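Glycoside hydrolase family 31 (Trueperella pyogenes, PDB 5I0F) degrades cycloalternan, probably by hydrolysing its alpha-glucosidic linkages through a covalent glycosyl-enzyme intermediate, and binds calcium ions. Local coordinates at residues M290-F295 against G381-L386; L297-N302 against E312-H317; R318-P323 against T605-A610. All coordinates share one frame; numbering follows the deposited sequence.

Contact 1: M290-F295 against G381-L386; sequences MPEWIF and GIRVIL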
loop_
_atom_site.group_PDB
_atom_site.type_symbol
_atom_site.label_atom_id
_atom_site.label_comp_id
_atom_site.label_asym_id
_atom_site.label_seq_id
_atom_site.Cartn_x
_atom_site.Cartn_y
_atom_site.Cartn_z
ATOM N N MET A 290 3.202 -7.406 -20.260
ATOM C CA MET A 290 4.537 -7.164 -19.686
ATOM C C MET A 290 5.592 -7.978 -20.413
ATOM O O MET A 290 5.283 -9.003 -20.993
ATOM C CB MET A 290 4.546 -7.500 -18.190
ATOM C CG MET A 290 3.836 -6.484 -17.317
ATOM S SD MET A 290 4.778 -4.939 -17.217
ATOM C CE MET A 290 3.526 -3.771 -16.775
ATOM N N PRO A 291 6.857 -7.510 -20.386
ATOM C CA PRO A 291 7.935 -8.259 -21.022
ATOM C C PRO A 291 8.337 -9.476 -20.185
ATOM O O PRO A 291 8.188 -9.444 -18.953
ATOM C CB PRO A 291 9.060 -7.244 -21.087
ATOM C CG PRO A 291 8.831 -6.339 -19.927
ATOM C CD PRO A 291 7.357 -6.330 -19.651
ATOM N N GLU A 292 8.850 -10.511 -20.835
ATOM C CA GLU A 292 9.188 -11.776 -20.135
ATOM C C GLU A 292 10.246 -11.631 -19.036
ATOM O O GLU A 292 10.261 -12.411 -18.079
ATOM C CB GLU A 292 9.604 -12.889 -21.109
ATOM C CG GLU A 292 10.809 -12.607 -22.015
ATOM C CD GLU A 292 12.171 -12.699 -21.323
ATOM O OE1 GLU A 292 12.353 -13.636 -20.494
ATOM O OE2 GLU A 292 13.081 -11.858 -21.624
ATOM N N TRP A 293 11.126 -10.638 -19.165
ATOM C CA TRP A 293 12.202 -10.459 -18.173
ATOM C C TRP A 293 11.716 -10.111 -16.764
ATOM O O TRP A 293 12.490 -10.274 -15.817
ATOM C CB TRP A 293 13.282 -9.457 -18.634
ATOM C CG TRP A 293 12.812 -8.053 -19.069
ATOM C CD1 TRP A 293 12.621 -7.628 -20.359
ATOM C CD2 TRP A 293 12.541 -6.920 -18.233
ATOM N NE1 TRP A 293 12.241 -6.306 -20.369
ATOM C CE2 TRP A 293 12.164 -5.852 -19.083
ATOM C CE3 TRP A 293 12.579 -6.697 -16.851
ATOM C CZ2 TRP A 293 11.846 -4.586 -18.599
ATOM C CZ3 TRP A 293 12.255 -5.417 -16.368
ATOM C CH2 TRP A 293 11.885 -4.387 -17.245
ATOM N N ILE A 294 10.461 -9.675 -16.597
ATOM C CA ILE A 294 9.937 -9.470 -15.241
ATOM C C ILE A 294 9.860 -10.762 -14.413
ATOM O O ILE A 294 9.798 -10.695 -13.191
ATOM C CB ILE A 294 8.591 -8.707 -15.176
ATOM C CG1 ILE A 294 7.437 -9.505 -15.773
ATOM C CG2 ILE A 294 8.723 -7.328 -15.829
ATOM C CD1 ILE A 294 6.077 -9.099 -15.271
ATOM N N PHE A 295 9.920 -11.926 -15.073
ATOM C CA PHE A 295 9.747 -13.208 -14.405
ATOM C C PHE A 295 11.012 -13.889 -13.920
ATOM O O PHE A 295 10.929 -14.966 -13.308
ATOM C CB PHE A 295 8.950 -14.151 -15.302
ATOM C CG PHE A 295 7.540 -13.703 -15.520
ATOM C CD1 PHE A 295 6.671 -13.585 -14.451
ATOM C CD2 PHE A 295 7.075 -13.435 -16.782
ATOM C CE1 PHE A 295 5.361 -13.175 -14.648
ATOM C CE2 PHE A 295 5.758 -13.024 -16.991
ATOM C CZ PHE A 295 4.912 -12.886 -15.922
ATOM N N GLY A 381 21.952 -9.339 -20.060
ATOM C CA GLY A 381 20.555 -9.691 -19.908
ATOM C C GLY A 381 19.913 -9.260 -18.602
ATOM O O GLY A 381 18.955 -9.872 -18.185
ATOM N N ILE A 382 20.424 -8.196 -17.973
ATOM C CA ILE A 382 19.906 -7.682 -16.705
ATOM C C ILE A 382 19.328 -6.291 -16.961
ATOM O O ILE A 382 20.019 -5.420 -17.510
ATOM C CB ILE A 382 21.028 -7.604 -15.638
ATOM C CG1 ILE A 382 21.626 -8.997 -15.384
ATOM C CG2 ILE A 382 20.499 -7.041 -14.325
ATOM C CD1 ILE A 382 22.910 -8.992 -14.577
ATOM N N ARG A 383 18.086 -6.076 -16.523
ATOM C CA ARG A 383 17.443 -4.754 -16.616
ATOM C C ARG A 383 17.628 -3.963 -15.320
ATOM O O ARG A 383 17.871 -4.543 -14.268
ATOM C CB ARG A 383 15.971 -4.897 -16.985
ATOM C CG ARG A 383 15.733 -5.055 -18.479
ATOM C CD ARG A 383 16.074 -6.439 -18.999
ATOM N NE ARG A 383 15.739 -6.546 -20.430
ATOM C CZ ARG A 383 15.815 -7.666 -21.146
ATOM N NH1 ARG A 383 16.198 -8.810 -20.593
ATOM N NH2 ARG A 383 15.492 -7.645 -22.435
ATOM N N VAL A 384 17.529 -2.632 -15.416
ATOM C CA VAL A 384 17.874 -1.747 -14.295
ATOM C C VAL A 384 16.671 -0.883 -13.918
ATOM O O VAL A 384 16.094 -0.203 -14.768
ATOM C CB VAL A 384 19.100 -0.855 -14.644
ATOM C CG1 VAL A 384 19.444 0.096 -13.495
ATOM C CG2 VAL A 384 20.308 -1.715 -14.999
ATOM N N ILE A 385 16.278 -0.939 -12.643
ATOM C CA ILE A 385 15.137 -0.173 -12.114
ATOM C C ILE A 385 15.641 0.828 -11.056
ATOM O O ILE A 385 16.390 0.436 -10.178
ATOM C CB ILE A 385 14.122 -1.131 -11.437
ATOM C CG1 ILE A 385 13.658 -2.237 -12.401
ATOM C CG2 ILE A 385 12.944 -0.380 -10.830
ATOM C CD1 ILE A 385 12.769 -1.811 -13.515
ATOM N N LEU A 386 15.213 2.096 -11.123
ATOM C CA LEU A 386 15.594 3.102 -10.138
ATOM C C LEU A 386 14.427 3.511 -9.253
ATOM O O LEU A 386 13.291 3.686 -9.731
ATOM C CB LEU A 386 16.133 4.361 -10.820
ATOM C CG LEU A 386 17.334 4.190 -11.752
ATOM C CD1 LEU A 386 17.819 5.550 -12.244
ATOM C CD2 LEU A 386 18.469 3.435 -11.073
#
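Trp-293 and Arg-383 bury most of the surface here, and they do so as a cation-pi stack. The guanidinium of Arg-383 lies flat on one face of the indole, with centres 3.8 Å apart and planes at 11°. Its CZ sits 3.3 Å from Trp-293 CD1, so the charged group rests over the CD1 corner of the five-membered ring, with NH1 running on toward Trp-293 CB. The rest of the chain also follows the indole. CD passes over the CG-CD2 bond, and CG lies over the middle of the six-membered ring, 3.6 Å from its centroid, in a CH-pi contact. A bend at chi2 (76°) folds the arginine so that methylenes and guanidinium both lie along the same face. An arginine suits this place because it offers an aliphatic stem and a flat cationic head to one broad aromatic plate.

The indole is held from behind as well. Pro-291 CG packs 3.3 Å above the plane on the opposite face, toward the rim, with Ile-294 CG2 beside it. Farther along strand 383-388, Ile-385 reaches in with CD1, which stays 4.6 Å from Trp-293 CH2, a looser apolar neighbour. Glu-292 adds only long-range charge: its OE2 is 4.5 Å from Arg-383 NH1 and well out of the guanidinium plane, so any attraction is probably modest. The stronger partner of this carboxylate is Arg-633, which forms a salt bridge with OE1.

Strand 326-329 pairs with Arg-383 and Ile-385, and Val-326 also touches Trp-293. The stack thus joins the short 3-10 turn leading into the first barrel strand to the beginning of the third, at the N-terminal end of the strands of a family 31 TIM barrel.

Contact 2: L297-N302 against E312-H317; sequences LWASGN and EQMDRH. With GLC (alpha-D-glucopyranose), chain C.
Ala-299 packs against Met-314 and His-317, joining the first strand of the barrel to the helix that follows it in a beta-alpha-beta unit. Strand 297-300 and helix 312-317 run nearly antiparallel, at 146°, with axes 10.4 Å apart. The small methyl of alanine suits this interface: its CB lies 4.0 Å from Met-314 CE and 4.1 Å from His-317 NE2. Bends at chi2 and chi3 (94°) bring the flexible methionine tip back to the strand. Two residues earlier, on the same side of the strand, Leu-297 extends CD2 to 4.1 Å from His-317 CE1, the two side chains crossing at about a right angle. Both nitrogens of this buried imidazole are engaged, ND1 with the carbonyl oxygen of Ile-322 and NE2 with the hydroxyl of Tyr-590, which fixes the ring's rotation.

On the outer side of the helix the packing gives way to solvent, where Glu-312 is exposed and Asp-315 pairs with Arg-380. Past Ala-299, segment 297-302 turns away from the helix and runs into the glycan pocket. There Asn-302, also bonded to Glu-330, donates from ND2 to the ring oxygen O5 of the glucose, 2.9 Å away, with a bent N-H...O angle of 134°.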
loop_
_atom_site.group_PDB
_atom_site.type_symbol
_atom_site.label_atom_id
_atom_site.label_comp_id
_atom_site.label_asym_id
_atom_site.label_seq_id
_atom_site.Cartn_x
_atom_site.Cartn_y
_atom_site.Cartn_z
ATOM N N LEU A 297 14.698 -13.661 -11.493
ATOM C CA LEU A 297 14.948 -13.164 -10.132
ATOM C C LEU A 297 15.286 -11.665 -10.145
ATOM O O LEU A 297 16.110 -11.194 -10.963
ATOM C CB LEU A 297 16.074 -13.962 -9.474
ATOM C CG LEU A 297 16.483 -13.559 -8.057
ATOM C CD1 LEU A 297 15.310 -13.676 -7.111
ATOM C CD2 LEU A 297 17.628 -14.444 -7.595
ATOM N N TRP A 298 14.638 -10.928 -9.250
ATOM C CA TRP A 298 14.939 -9.520 -9.017
ATOM C C TRP A 298 15.901 -9.413 -7.824
ATOM O O TRP A 298 15.595 -9.932 -6.742
ATOM C CB TRP A 298 13.684 -8.729 -8.670
ATOM C CG TRP A 298 12.707 -8.523 -9.785
ATOM C CD1 TRP A 298 12.270 -9.447 -10.692
ATOM C CD2 TRP A 298 12.039 -7.305 -10.092
ATOM N NE1 TRP A 298 11.366 -8.876 -11.556
ATOM C CE2 TRP A 298 11.206 -7.556 -11.208
ATOM C CE3 TRP A 298 12.057 -6.029 -9.528
ATOM C CZ2 TRP A 298 10.408 -6.563 -11.788
ATOM C CZ3 TRP A 298 11.251 -5.029 -10.095
ATOM C CH2 TRP A 298 10.432 -5.306 -11.207
ATOM N N ALA A 299 17.025 -8.733 -8.026
ATOM C CA ALA A 299 18.008 -8.467 -6.955
ATOM C C ALA A 299 17.876 -7.023 -6.470
ATOM O O ALA A 299 17.793 -6.111 -7.281
ATOM C CB ALA A 299 19.382 -8.680 -7.505
ATOM N N SER A 300 17.889 -6.811 -5.159
ATOM C CA SER A 300 17.755 -5.465 -4.583
ATOM C C SER A 300 18.443 -5.416 -3.210
ATOM O O SER A 300 18.553 -6.431 -2.509
ATOM C CB SER A 300 16.281 -5.110 -4.461
ATOM O OG SER A 300 16.068 -3.820 -3.893
ATOM N N GLY A 301 18.897 -4.230 -2.850
ATOM C CA GLY A 301 19.486 -3.990 -1.537
ATOM C C GLY A 301 19.704 -2.510 -1.357
ATOM O O GLY A 301 20.430 -1.887 -2.144
ATOM N N ASN A 302 19.087 -1.915 -0.342
ATOM C CA ASN A 302 19.202 -0.467 -0.192
ATOM C C ASN A 302 20.657 0.027 -0.015
ATOM O O ASN A 302 20.967 1.158 -0.395
ATOM C CB ASN A 302 18.314 0.060 0.939
ATOM C CG ASN A 302 18.314 1.583 0.997
ATOM O OD1 ASN A 302 19.110 2.197 1.741
ATOM N ND2 ASN A 302 17.485 2.201 0.184
ATOM N N GLU A 312 29.559 -5.569 -7.976
ATOM C CA GLU A 312 30.065 -6.680 -7.153
ATOM C C GLU A 312 28.998 -7.786 -6.982
ATOM O O GLU A 312 29.297 -8.990 -7.095
ATOM C CB GLU A 312 30.549 -6.177 -5.773
ATOM C CG GLU A 312 30.845 -7.285 -4.748
ATOM C CD GLU A 312 31.254 -6.783 -3.364
ATOM O OE1 GLU A 312 30.956 -5.618 -3.002
ATOM O OE2 GLU A 312 31.871 -7.584 -2.604
ATOM N N GLN A 313 27.768 -7.372 -6.703
ATOM C CA GLN A 313 26.680 -8.309 -6.532
ATOM C C GLN A 313 26.240 -8.973 -7.835
ATOM O O GLN A 313 25.979 -10.175 -7.839
ATOM C CB GLN A 313 25.509 -7.637 -5.827
ATOM C CG GLN A 313 25.871 -7.158 -4.409
ATOM C CD GLN A 313 26.434 -8.236 -3.515
ATOM O OE1 GLN A 313 26.078 -9.425 -3.601
ATOM N NE2 GLN A 313 27.356 -7.834 -2.657
ATOM N N MET A 314 26.236 -8.211 -8.937
ATOM C CA MET A 314 25.921 -8.789 -10.248
ATOM C C MET A 314 27.008 -9.797 -10.660
ATOM O O MET A 314 26.694 -10.879 -11.153
ATOM C CB MET A 314 25.737 -7.709 -11.310
ATOM C CG MET A 314 24.620 -6.704 -11.016
ATOM S SD MET A 314 23.001 -7.467 -10.849
ATOM C CE MET A 314 22.911 -7.704 -9.083
ATOM N N ASP A 315 28.277 -9.470 -10.417
ATOM C CA ASP A 315 29.367 -10.422 -10.708
ATOM C C ASP A 315 29.229 -11.674 -9.814
ATOM O O ASP A 315 29.464 -12.787 -10.269
ATOM C CB ASP A 315 30.759 -9.798 -10.526
ATOM C CG ASP A 315 31.065 -8.692 -11.534
ATOM O OD1 ASP A 315 30.340 -8.533 -12.572
ATOM O OD2 ASP A 315 32.054 -7.959 -11.287
ATOM N N ARG A 316 28.818 -11.496 -8.563
ATOM C CA ARG A 316 28.646 -12.650 -7.670
ATOM C C ARG A 316 27.512 -13.571 -8.143
ATOM O O ARG A 316 27.685 -14.781 -8.183
ATOM C CB ARG A 316 28.478 -12.221 -6.222
ATOM C CG ARG A 316 28.509 -13.362 -5.211
ATOM C CD ARG A 316 29.887 -13.974 -5.050
ATOM N NE ARG A 316 29.899 -15.039 -4.045
ATOM C CZ ARG A 316 30.088 -14.872 -2.733
ATOM N NH1 ARG A 316 30.067 -15.933 -1.936
ATOM N NH2 ARG A 316 30.310 -13.668 -2.201
ATOM N N HIS A 317 26.376 -12.987 -8.525
ATOM C CA HIS A 317 25.298 -13.770 -9.143
ATOM C C HIS A 317 25.834 -14.629 -10.309
ATOM O O HIS A 317 25.578 -15.827 -10.390
ATOM C CB HIS A 317 24.163 -12.870 -9.614
ATOM C CG HIS A 317 23.140 -12.612 -8.560
ATOM N ND1 HIS A 317 22.210 -13.555 -8.197
ATOM C CD2 HIS A 317 22.928 -11.542 -7.753
ATOM C CE1 HIS A 317 21.469 -13.080 -7.211
ATOM N NE2 HIS A 317 21.869 -11.850 -6.938
HETATM C C1 GLC C . 15.270 4.433 1.935
HETATM C C2 GLC C . 15.322 5.573 2.967
HETATM C C3 GLC C . 15.148 6.934 2.305
HETATM C C4 GLC C . 16.109 7.076 1.129
HETATM C C5 GLC C . 15.898 5.925 0.148
HETATM C C6 GLC C . 16.824 6.000 -1.061
HETATM O O2 GLC C . 14.302 5.401 3.959
HETATM O O3 GLC C . 15.364 7.977 3.267
HETATM O O4 GLC C . 15.880 8.334 0.476
HETATM O O5 GLC C . 16.142 4.691 0.831
HETATM O O6 GLC C . 18.180 5.861 -0.654
#

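Contact 3: R318-P323 against T605-A610; sequences RNEGIP and TPWNVA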
loop_
_atom_site.group_PDB
_atom_site.type_symbol
_atom_site.label_atom_id
_atom_site.label_comp_id
_atom_site.label_asym_id
_atom_site.label_seq_id
_atom_site.Cartn_x
_atom_site.Cartn_y
_atom_site.Cartn_z
ATOM N N ARG A 318 26.584 -14.006 -11.195
ATOM C CA ARG A 318 27.120 -14.709 -12.353
ATOM C C ARG A 318 28.096 -15.810 -11.916
ATOM O O ARG A 318 28.012 -16.949 -12.389
ATOM C CB ARG A 318 27.814 -13.695 -13.271
ATOM C CG ARG A 318 28.581 -14.301 -14.443
ATOM C CD ARG A 318 29.713 -13.373 -14.874
ATOM N NE ARG A 318 29.385 -12.633 -16.080
ATOM C CZ ARG A 318 29.955 -11.481 -16.470
ATOM N NH1 ARG A 318 30.882 -10.841 -15.737
ATOM N NH2 ARG A 318 29.568 -10.953 -17.619
ATOM N N ASN A 319 29.014 -15.477 -11.014
ATOM C CA ASN A 319 30.006 -16.473 -10.566
ATOM C C ASN A 319 29.387 -17.612 -9.783
ATOM O O ASN A 319 29.883 -18.730 -9.845
ATOM C CB ASN A 319 31.106 -15.816 -9.754
ATOM C CG ASN A 319 31.991 -14.946 -10.605
ATOM O OD1 ASN A 319 32.218 -15.233 -11.785
ATOM N ND2 ASN A 319 32.495 -13.882 -10.027
ATOM N N GLU A 320 28.305 -17.331 -9.060
ATOM C CA GLU A 320 27.598 -18.378 -8.332
ATOM C C GLU A 320 26.600 -19.181 -9.197
ATOM O O GLU A 320 26.033 -20.143 -8.718
ATOM C CB GLU A 320 26.904 -17.799 -7.086
ATOM C CG GLU A 320 27.851 -17.220 -6.029
ATOM C CD GLU A 320 28.678 -18.256 -5.274
ATOM O OE1 GLU A 320 28.481 -19.476 -5.448
ATOM O OE2 GLU A 320 29.529 -17.834 -4.464
ATOM N N GLY A 321 26.372 -18.791 -10.446
ATOM C CA GLY A 321 25.333 -19.436 -11.269
ATOM C C GLY A 321 23.906 -19.268 -10.763
ATOM O O GLY A 321 23.103 -20.192 -10.867
ATOM N N ILE A 322 23.601 -18.086 -10.210
ATOM C CA ILE A 322 22.267 -17.734 -9.726
ATOM C C ILE A 322 21.860 -16.528 -10.569
ATOM O O ILE A 322 22.183 -15.405 -10.217
ATOM C CB ILE A 322 22.270 -17.437 -8.192
ATOM C CG1 ILE A 322 22.688 -18.706 -7.441
ATOM C CG2 ILE A 322 20.897 -16.993 -7.700
ATOM C CD1 ILE A 322 23.166 -18.483 -6.022
ATOM N N PRO A 323 21.241 -16.774 -11.736
ATOM C CA PRO A 323 20.983 -15.663 -12.643
ATOM C C PRO A 323 19.939 -14.691 -12.102
ATOM O O PRO A 323 19.005 -15.091 -11.370
ATOM C CB PRO A 323 20.485 -16.342 -13.932
ATOM C CG PRO A 323 20.028 -17.701 -13.496
ATOM C CD PRO A 323 20.892 -18.084 -12.336
ATOM N N THR A 605 20.981 -11.377 0.046
ATOM C CA THR A 605 21.608 -12.233 -0.954
ATOM C C THR A 605 21.813 -13.637 -0.382
ATOM O O THR A 605 21.991 -13.789 0.812
ATOM C CB THR A 605 22.975 -11.699 -1.365
ATOM O OG1 THR A 605 23.800 -11.559 -0.190
ATOM C CG2 THR A 605 22.837 -10.350 -2.087
ATOM N N PRO A 606 21.828 -14.664 -1.238
ATOM C CA PRO A 606 22.013 -16.014 -0.723
ATOM C C PRO A 606 23.319 -16.200 0.033
ATOM O O PRO A 606 23.348 -16.866 1.084
ATOM C CB PRO A 606 21.963 -16.869 -1.995
ATOM C CG PRO A 606 21.067 -16.111 -2.919
ATOM C CD PRO A 606 21.389 -14.666 -2.651
ATOM N N TRP A 607 24.370 -15.554 -0.468
ATOM C CA TRP A 607 25.718 -15.602 0.141
ATOM C C TRP A 607 25.819 -14.866 1.475
ATOM O O TRP A 607 26.445 -15.388 2.407
ATOM C CB TRP A 607 26.835 -15.139 -0.842
ATOM C CG TRP A 607 26.474 -14.000 -1.745
ATOM C CD1 TRP A 607 26.716 -12.676 -1.537
ATOM C CD2 TRP A 607 25.753 -14.087 -2.973
ATOM N NE1 TRP A 607 26.196 -11.940 -2.561
ATOM C CE2 TRP A 607 25.611 -12.785 -3.465
ATOM C CE3 TRP A 607 25.246 -15.153 -3.723
ATOM C CZ2 TRP A 607 24.957 -12.511 -4.662
ATOM C CZ3 TRP A 607 24.608 -14.893 -4.895
ATOM C CH2 TRP A 607 24.479 -13.580 -5.368
ATOM N N ASN A 608 25.242 -13.664 1.591
ATOM C CA ASN A 608 25.271 -12.978 2.892
ATOM C C ASN A 608 24.462 -13.727 3.955
ATOM O O ASN A 608 24.930 -13.914 5.097
ATOM C CB ASN A 608 24.791 -11.533 2.813
ATOM C CG ASN A 608 25.044 -10.786 4.111
ATOM O OD1 ASN A 608 26.176 -10.773 4.615
ATOM N ND2 ASN A 608 23.994 -10.206 4.688
ATOM N N VAL A 609 23.288 -14.219 3.569
ATOM C CA VAL A 609 22.461 -14.978 4.509
ATOM C C VAL A 609 23.202 -16.252 4.937
ATOM O O VAL A 609 23.230 -16.577 6.135
ATOM C CB VAL A 609 21.033 -15.246 3.982
ATOM C CG1 VAL A 609 20.212 -16.005 5.000
ATOM C CG2 VAL A 609 20.311 -13.915 3.645
ATOM N N ALA A 610 23.811 -16.946 3.975
ATOM C CA ALA A 610 24.602 -18.148 4.272
ATOM C C ALA A 610 25.730 -17.817 5.244
ATOM O O ALA A 610 25.944 -18.557 6.222
ATOM C CB ALA A 610 25.173 -18.764 3.005
#
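Trp-607 meets Glu-320 and Ile-322 across this contact, and its indole can be followed outward atom by atom. CB leaves the first turn of helix 606-613 in the direction of segment 318-323. A chi1 of 38° then turns the ring back over the residues that precede it, so that Thr-605 CB lies 3.4 Å above one face, toward the rim, with Pro-606 CD on the same side. Across the five-membered ring, NE1 bonds to Gln-313 OE1, which satisfies the polar atom of an otherwise apolar, buried group. CE2 lies 3.4 Å from Arg-316 CG, on the face opposite Thr-605, and the arginine makes a cation-pi interaction there.

On the benzo side, CE3 is 4.0 Å from Glu-320 CG. The methylene does this packing, while the bend at chi2 (-70°) carries the carboxylate on to salt bridges with Arg-623 and Arg-316. At the next atom, CZ3 is 4.0 Å from Ile-322 CD1, which approaches the ring edge near its plane. Last, Trp-607 CH2 packs 3.5 Å from His-317 CD2, and the two rings meet edge-to-face. The same Ile-322 methyl touches Pro-606 CG more loosely, at 4.4 Å.

Both backbones suit these roles. Gly-321, with its positive phi, ends helix 307-320 in a Schellman motif, and Ile-322, next in the chain, points toward helix 606-613. Thr-605 is the N-cap of the other helix, its OG1 accepting from Asn-608 N at 3.1 Å, and proline fits the first turn that follows. The contact therefore sets the C-terminal end of helix 307-320 against the N-terminal end of helix 606-613, with helix 617-646 packing on Glu-320, Ile-322 and Pro-606, and helix 572-583 touching Pro-606 through Tyr-575.

How the contacts relate
All three contacts belong to the TIM-barrel domain. Contact 2 is nested within the loop closed by contact 1, and contact 3 begins immediately after contact 2 but reaches nearly 300 residues onward, crossing contact 1. The centres of contact 1 and contact 2 lie about 13 Å apart. Those of contact 2 and contact 3 are about 8 Å apart, and those of contact 1 and contact 3 about 19 Å. The barrel sheet is common to contacts 1 and 2, which meet where Ile-382 CD1 packs 4.0 Å from Met-314 SD; helix 307-320 is common to contacts 2 and 3. Together they run from the barrel wall to its outer helices, tying early and late parts of the domain that carries the glycan pocket.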